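Side-chain contacts in UL37 (PDB 4K70), which is an inner tegument protein of pseudorabies virus, seen here as its N-terminal half, and probably helps to control the trafficking of viral particles: residues A[375-380]-A[424-429]; A[142-147]-A[192-197]. One frame throughout, in Å; residues are numbered along the deposited sequence.

Contact 1 of 2, residues A[375-380]-A[424-429]; sequences AVVGGV and EHVVRH
Val380 and Val427 make the closest side-chain approach between segments 375-380 and 424-429, on helices 366-385 and 422-431 of the all-helical N-terminal half of UL37. The short segments cross at -46°, with their axes 10.0 Å apart at the nearest point, and four valines fill the gap. In the first pair, Val380 CG1 reaches both methyls of Val427, CG2 at 3.7 Å and CG1 at 3.9 Å, and the two side chains lie roughly at right angles. With chi1 at 174° this methyl of Val380 stands trans to the backbone N and is the one presented to Val427, while Val380 CG2 stays farther off.

The second pair uses the same device with the roles exchanged: Val426 CG1 points at the fork of Val377, 4.0 Å from CG1 and 4.1 Å from CG2, again nearly perpendicular. A longer touch, Val377 CG1 to Val427 CG2 at 4.3 Å, joins the two pairs. Trp324 and Val327 of helix 321-329 also meet Val377, while Val401 and Leu405 adjoin Val380 and Tyr398 reaches Val427.

Apart from the valines, the Arg428 guanidinium lies over the His425 ring, NH2 being 3.2 Å above the ring plane and offset toward its rim. With only the aliphatic carbons of beta-branched valines meeting, no hydrogen bond or charge pair ties the segments, and the contact rests on shape and on burying apolar surface.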
ATOM      1  N   ALA A 375      -3.587 -13.786  16.786  1.00 19.28           N
ATOM      2  CA  ALA A 375      -4.490 -13.962  15.657  1.00 19.22           C
ATOM      3  C   ALA A 375      -5.295 -12.699  15.381  1.00 22.83           C
ATOM      4  O   ALA A 375      -5.512 -12.333  14.221  1.00 20.66           O
ATOM      5  CB  ALA A 375      -5.420 -15.155  15.876  1.00 20.55           C
ATOM      6  N   VAL A 376      -5.732 -12.014  16.434  1.00 19.87           N
ATOM      7  CA  VAL A 376      -6.454 -10.750  16.233  1.00 19.47           C
ATOM      8  C   VAL A 376      -5.569  -9.657  15.595  1.00 24.68           C
ATOM      9  O   VAL A 376      -5.941  -9.023  14.602  1.00 20.68           O
ATOM     10  CB  VAL A 376      -7.036 -10.220  17.552  1.00 18.78           C
ATOM     11  CG1 VAL A 376      -7.555  -8.816  17.361  1.00 20.22           C
ATOM     12  CG2 VAL A 376      -8.146 -11.145  18.066  1.00 23.62           C
ATOM     13  N   VAL A 377      -4.401  -9.418  16.178  1.00 20.28           N
ATOM     14  CA  VAL A 377      -3.486  -8.428  15.608  1.00 19.25           C
ATOM     15  C   VAL A 377      -3.056  -8.846  14.192  1.00 20.34           C
ATOM     16  O   VAL A 377      -2.958  -8.016  13.279  1.00 20.83           O
ATOM     17  CB  VAL A 377      -2.267  -8.243  16.509  1.00 17.17           C
ATOM     18  CG1 VAL A 377      -1.185  -7.408  15.791  1.00 18.18           C
ATOM     19  CG2 VAL A 377      -2.684  -7.579  17.816  1.00 17.31           C
ATOM     20  N   GLY A 378      -2.828 -10.145  14.015  1.00 19.54           N
ATOM     21  CA  GLY A 378      -2.392 -10.686  12.745  1.00 20.84           C
ATOM     22  C   GLY A 378      -3.394 -10.443  11.625  1.00 21.37           C
ATOM     23  O   GLY A 378      -3.013 -10.098  10.498  1.00 21.45           O
ATOM     24  N   GLY A 379      -4.676 -10.641  11.923  1.00 21.95           N
ATOM     25  CA  GLY A 379      -5.713 -10.452  10.925  1.00 23.19           C
ATOM     26  C   GLY A 379      -5.758  -9.003  10.492  1.00 23.59           C
ATOM     27  O   GLY A 379      -5.994  -8.678   9.326  1.00 21.85           O
ATOM     28  N   VAL A 380      -5.530  -8.116  11.450  1.00 22.34           N
ATOM     29  CA  VAL A 380      -5.532  -6.694  11.153  1.00 22.75           C
ATOM     30  C   VAL A 380      -4.294  -6.330  10.326  1.00 23.23           C
ATOM     31  O   VAL A 380      -4.395  -5.642   9.310  1.00 21.47           O
ATOM     32  CB  VAL A 380      -5.624  -5.862  12.435  1.00 21.42           C
ATOM     33  CG1 VAL A 380      -5.488  -4.367  12.115  1.00 22.45           C
ATOM     34  CG2 VAL A 380      -6.947  -6.158  13.159  1.00 21.31           C
ATOM     35  N   GLU A 424      -5.453  -1.675  18.989  1.00 20.29           N
ATOM     36  CA  GLU A 424      -4.992  -0.547  18.195  1.00 24.43           C
ATOM     37  C   GLU A 424      -3.578  -0.134  18.614  1.00 25.22           C
ATOM     38  O   GLU A 424      -2.768   0.295  17.786  1.00 22.39           O
ATOM     39  CB  GLU A 424      -5.936   0.647  18.336  1.00 31.69           C
ATOM     40  CG  GLU A 424      -5.506   1.827  17.460  1.00 37.42           C
ATOM     41  CD  GLU A 424      -6.492   2.984  17.453  1.00 43.16           C
ATOM     42  OE1 GLU A 424      -7.491   2.935  18.203  1.00 44.61           O
ATOM     43  OE2 GLU A 424      -6.254   3.949  16.695  1.00 44.04           O
ATOM     44  N   HIS A 425      -3.275  -0.272  19.901  1.00 21.88           N
ATOM     45  CA  HIS A 425      -1.975   0.166  20.403  1.00 20.99           C
ATOM     46  C   HIS A 425      -0.873  -0.734  19.890  1.00 17.60           C
ATOM     47  O   HIS A 425       0.234  -0.276  19.671  1.00 21.12           O
ATOM     48  CB  HIS A 425      -1.963   0.214  21.942  1.00 26.39           C
ATOM     49  CG  HIS A 425      -2.718   1.378  22.504  1.00 26.63           C
ATOM     50  ND1 HIS A 425      -2.799   1.634  23.855  1.00 33.83           N
ATOM     51  CD2 HIS A 425      -3.432   2.351  21.891  1.00 29.40           C
ATOM     52  CE1 HIS A 425      -3.519   2.726  24.050  1.00 31.12           C
ATOM     53  NE2 HIS A 425      -3.918   3.178  22.875  1.00 34.98           N
ATOM     54  N   VAL A 426      -1.171  -2.015  19.677  1.00 18.05           N
ATOM     55  CA  VAL A 426      -0.171  -2.897  19.076  1.00 21.08           C
ATOM     56  C   VAL A 426      -0.082  -2.666  17.566  1.00 24.15           C
ATOM     57  O   VAL A 426       1.017  -2.551  16.989  1.00 22.24           O
ATOM     58  CB  VAL A 426      -0.461  -4.381  19.359  1.00 23.29           C
ATOM     59  CG1 VAL A 426       0.556  -5.277  18.638  1.00 18.72           C
ATOM     60  CG2 VAL A 426      -0.450  -4.636  20.852  1.00 23.86           C
ATOM     61  N   VAL A 427      -1.239  -2.593  16.921  1.00 20.55           N
ATOM     62  CA  VAL A 427      -1.274  -2.354  15.475  1.00 22.28           C
ATOM     63  C   VAL A 427      -0.568  -1.054  15.077  1.00 22.58           C
ATOM     64  O   VAL A 427       0.202  -1.022  14.114  1.00 24.18           O
ATOM     65  CB  VAL A 427      -2.715  -2.364  14.929  1.00 22.65           C
ATOM     66  CG1 VAL A 427      -2.733  -1.903  13.468  1.00 22.75           C
ATOM     67  CG2 VAL A 427      -3.326  -3.769  15.079  1.00 21.56           C
ATOM     68  N   ARG A 428      -0.827   0.021  15.812  1.00 22.32           N
ATOM     69  CA  ARG A 428      -0.202   1.295  15.483  1.00 19.66           C
ATOM     70  C   ARG A 428       1.314   1.263  15.604  1.00 24.07           C
ATOM     71  O   ARG A 428       2.007   1.999  14.904  1.00 23.88           O
ATOM     72  CB  ARG A 428      -0.789   2.453  16.297  1.00 21.87           C
ATOM     73  CG  ARG A 428      -0.425   2.490  17.780  1.00 24.46           C
ATOM     74  CD  ARG A 428      -1.129   3.668  18.449  1.00 24.55           C
ATOM     75  NE  ARG A 428      -0.820   3.769  19.874  1.00 26.16           N
ATOM     76  CZ  ARG A 428      -1.420   4.612  20.707  1.00 28.00           C
ATOM     77  NH1 ARG A 428      -2.370   5.425  20.263  1.00 25.90           N
ATOM     78  NH2 ARG A 428      -1.073   4.638  21.986  1.00 24.27           N
ATOM     79  N   HIS A 429       1.827   0.393  16.466  1.00 25.29           N
ATOM     80  CA  HIS A 429       3.258   0.344  16.725  1.00 24.90           C
ATOM     81  C   HIS A 429       4.052  -0.103  15.497  1.00 24.23           C
ATOM     82  O   HIS A 429       5.192   0.312  15.283  1.00 22.21           O
ATOM     83  CB  HIS A 429       3.573  -0.561  17.927  1.00 22.57           C
ATOM     84  CG  HIS A 429       4.940  -0.325  18.504  1.00 23.46           C
ATOM     85  ND1 HIS A 429       5.264   0.832  19.181  1.00 22.89           N
ATOM     86  CD2 HIS A 429       6.068  -1.072  18.465  1.00 21.32           C
ATOM     87  CE1 HIS A 429       6.535   0.779  19.548  1.00 25.45           C
ATOM     88  NE2 HIS A 429       7.045  -0.365  19.132  1.00 22.67           N
TER

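Contact 2 of 2, residues A[142-147]-A[192-197]; sequences RSADDV and LPLALA
Val147 and Leu194 join a short N-capped helix, 144-149, to helix 191-201 within the all-helical fold of UL37. The packing is tight around one methyl. Leu194 CD2 sits against the first turn of helix 144-149, touching Ala144 and Val147, which stand three residues apart. It lies 3.7 Å from Ala144 CA. Leu194 CD2 is equally close to Val147 CB, also at 3.7 Å. The Val147 and Leu194 side chains cross at a slant, Val147 CG1 lying 3.8 Å from Leu194 CG and also reaching Ala195 CB at 4.0 Å. Because this CG1 is trans to the backbone N (chi1 172°), the methyl extends toward helix 191-201 and can meet both residues. Phe222 of helix 208-223 also packs on Leu194, its neighbour Phe223 on Ala144, and Val153 on Ala195, so that the apolar patch continues into the surrounding core.

The outer side of helix 144-149 is quite different. Asp145 and Asp146 are exposed; Asp145 points away from helix 191-201 at its CB, and the Asp146 carboxylate leads away from it. Asp145 OD1 is held by a hydrogen bond from Asn228 ND2. Both acids lie in the first helical turn, where negative charge would probably suit the partial positive charge of a helix N-terminus. Ser143, also on this side, occupies the N-cap position with its side chain folded back over the turn: Ser143 OG accepts from Asp146 N at 3.0 Å, with an N-H...O angle of 152°.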
ATOM      1  N   ARG A 142       6.332 -10.210 -10.591  1.00 52.99           N
ATOM      2  CA  ARG A 142       5.086  -9.816 -11.234  1.00 57.84           C
ATOM      3  C   ARG A 142       4.001 -10.800 -10.853  1.00 54.56           C
ATOM      4  O   ARG A 142       2.823 -10.444 -10.746  1.00 58.47           O
ATOM      5  CB  ARG A 142       5.270  -9.776 -12.761  1.00 57.88           C
ATOM      6  CG  ARG A 142       3.976  -9.824 -13.577  1.00 57.60           C
ATOM      7  CD  ARG A 142       4.269  -9.803 -15.083  1.00 60.60           C
ATOM      8  NE  ARG A 142       4.858  -8.532 -15.508  1.00 65.18           N
ATOM      9  CZ  ARG A 142       5.353  -8.292 -16.723  1.00 57.37           C
ATOM     10  NH1 ARG A 142       5.358  -9.240 -17.651  1.00 48.14           N
ATOM     11  NH2 ARG A 142       5.860  -7.098 -17.004  1.00 60.68           N
ATOM     12  N   SER A 143       4.419 -12.041 -10.626  1.00 47.18           N
ATOM     13  CA  SER A 143       3.484 -13.139 -10.443  1.00 47.27           C
ATOM     14  C   SER A 143       3.847 -13.996  -9.248  1.00 36.45           C
ATOM     15  O   SER A 143       4.996 -14.021  -8.815  1.00 35.59           O
ATOM     16  CB  SER A 143       3.483 -14.023 -11.689  1.00 43.99           C
ATOM     17  OG  SER A 143       4.787 -14.519 -11.946  1.00 44.69           O
ATOM     18  N   ALA A 144       2.861 -14.718  -8.736  1.00 38.02           N
ATOM     19  CA  ALA A 144       3.112 -15.677  -7.673  1.00 37.17           C
ATOM     20  C   ALA A 144       4.164 -16.690  -8.148  1.00 37.60           C
ATOM     21  O   ALA A 144       5.045 -17.081  -7.384  1.00 31.08           O
ATOM     22  CB  ALA A 144       1.823 -16.367  -7.284  1.00 36.69           C
ATOM     23  N   ASP A 145       4.076 -17.082  -9.424  1.00 35.73           N
ATOM     24  CA  ASP A 145       5.033 -18.016 -10.018  1.00 35.78           C
ATOM     25  C   ASP A 145       6.459 -17.470  -9.900  1.00 32.56           C
ATOM     26  O   ASP A 145       7.382 -18.204  -9.556  1.00 35.76           O
ATOM     27  CB  ASP A 145       4.707 -18.280 -11.501  1.00 37.65           C
ATOM     28  CG  ASP A 145       3.441 -19.108 -11.700  1.00 40.98           C
ATOM     29  OD1 ASP A 145       3.000 -19.778 -10.753  1.00 37.69           O
ATOM     30  OD2 ASP A 145       2.887 -19.103 -12.824  1.00 49.10           O
ATOM     31  N   ASP A 146       6.632 -16.184 -10.190  1.00 32.90           N
ATOM     32  CA  ASP A 146       7.941 -15.540 -10.089  1.00 34.88           C
ATOM     33  C   ASP A 146       8.491 -15.557  -8.660  1.00 37.21           C
ATOM     34  O   ASP A 146       9.667 -15.845  -8.442  1.00 37.29           O
ATOM     35  CB  ASP A 146       7.866 -14.084 -10.561  1.00 40.84           C
ATOM     36  CG  ASP A 146       7.871 -13.947 -12.079  1.00 50.59           C
ATOM     37  OD1 ASP A 146       8.431 -14.829 -12.780  1.00 45.35           O
ATOM     38  OD2 ASP A 146       7.318 -12.935 -12.566  1.00 48.75           O
ATOM     39  N   VAL A 147       7.642 -15.229  -7.689  1.00 37.56           N
ATOM     40  CA  VAL A 147       8.085 -15.163  -6.293  1.00 37.11           C
ATOM     41  C   VAL A 147       8.460 -16.529  -5.742  1.00 32.38           C
ATOM     42  O   VAL A 147       9.415 -16.664  -4.983  1.00 36.31           O
ATOM     43  CB  VAL A 147       7.020 -14.553  -5.381  1.00 36.24           C
ATOM     44  CG1 VAL A 147       7.451 -14.688  -3.919  1.00 32.37           C
ATOM     45  CG2 VAL A 147       6.791 -13.099  -5.739  1.00 34.60           C
ATOM     46  N   LEU A 192       5.005 -10.329  -0.081  1.00 26.16           N
ATOM     47  CA  LEU A 192       5.814 -10.559   1.122  1.00 25.66           C
ATOM     48  C   LEU A 192       5.418 -11.846   1.884  1.00 22.97           C
ATOM     49  O   LEU A 192       6.266 -12.698   2.146  1.00 23.73           O
ATOM     50  CB  LEU A 192       5.797  -9.325   2.031  1.00 20.49           C
ATOM     51  CG  LEU A 192       6.459  -9.481   3.409  1.00 26.94           C
ATOM     52  CD1 LEU A 192       7.930  -9.839   3.268  1.00 21.38           C
ATOM     53  CD2 LEU A 192       6.266  -8.214   4.238  1.00 22.07           C
ATOM     54  N   PRO A 193       4.129 -11.999   2.225  1.00 22.20           N
ATOM     55  CA  PRO A 193       3.660 -13.211   2.919  1.00 24.10           C
ATOM     56  C   PRO A 193       3.908 -14.489   2.114  1.00 27.98           C
ATOM     57  O   PRO A 193       4.137 -15.555   2.689  1.00 22.73           O
ATOM     58  CB  PRO A 193       2.149 -12.995   3.031  1.00 27.85           C
ATOM     59  CG  PRO A 193       1.955 -11.534   2.939  1.00 28.31           C
ATOM     60  CD  PRO A 193       3.076 -10.980   2.107  1.00 22.89           C
ATOM     61  N   LEU A 194       3.833 -14.385   0.790  1.00 27.02           N
ATOM     62  CA  LEU A 194       4.129 -15.519  -0.076  1.00 25.86           C
ATOM     63  C   LEU A 194       5.607 -15.885   0.015  1.00 24.88           C
ATOM     64  O   LEU A 194       5.944 -17.051   0.211  1.00 26.74           O
ATOM     65  CB  LEU A 194       3.727 -15.221  -1.538  1.00 24.10           C
ATOM     66  CG  LEU A 194       4.256 -16.210  -2.575  1.00 28.03           C
ATOM     67  CD1 LEU A 194       3.796 -17.619  -2.258  1.00 27.19           C
ATOM     68  CD2 LEU A 194       3.834 -15.814  -4.004  1.00 28.32           C
ATOM     69  N   ALA A 195       6.485 -14.893  -0.148  1.00 25.69           N
ATOM     70  CA  ALA A 195       7.930 -15.105  -0.015  1.00 27.11           C
ATOM     71  C   ALA A 195       8.300 -15.682   1.360  1.00 28.24           C
ATOM     72  O   ALA A 195       9.127 -16.595   1.471  1.00 27.25           O
ATOM     73  CB  ALA A 195       8.686 -13.796  -0.247  1.00 24.90           C
ATOM     74  N   LEU A 196       7.699 -15.133   2.406  1.00 21.53           N
ATOM     75  CA  LEU A 196       7.946 -15.645   3.760  1.00 24.06           C
ATOM     76  C   LEU A 196       7.508 -17.102   3.918  1.00 28.15           C
ATOM     77  O   LEU A 196       8.216 -17.894   4.538  1.00 27.20           O
ATOM     78  CB  LEU A 196       7.281 -14.755   4.808  1.00 19.99           C
ATOM     79  CG  LEU A 196       7.938 -13.375   4.959  1.00 28.63           C
ATOM     80  CD1 LEU A 196       7.087 -12.414   5.779  1.00 25.02           C
ATOM     81  CD2 LEU A 196       9.335 -13.504   5.542  1.00 28.02           C
ATOM     82  N   ALA A 197       6.352 -17.467   3.357  1.00 22.57           N
ATOM     83  CA  ALA A 197       5.898 -18.849   3.475  1.00 22.82           C
ATOM     84  C   ALA A 197       6.789 -19.803   2.678  1.00 24.84           C
ATOM     85  O   ALA A 197       7.076 -20.924   3.111  1.00 26.11           O
ATOM     86  CB  ALA A 197       4.427 -18.987   3.051  1.00 24.83           C
TER

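How the contacts relate
Contact 2 is complete in the sequence well before the first residue of contact 1, and the two do not touch: their centres are 23 Å apart and their nearest atoms about 9 Å. Both are buried apolar helix pairs without a hydrogen bond across them, contact 1 built from valines alone and contact 2 from a leucine, a valine and two alanines. The calcium site of Arg383, Asp386 and Asp387 lies nearer contact 1, though neither contact supplies a ligand. The Val380 side chain is about 4 Å from that of Arg383, three residues further along the same helix, and about 10 Å from a calcium ion; Leu194 is about 12 Å from Asp386, side chain to side chain. A sodium ion lies about 7 Å from the Ala195 side chain.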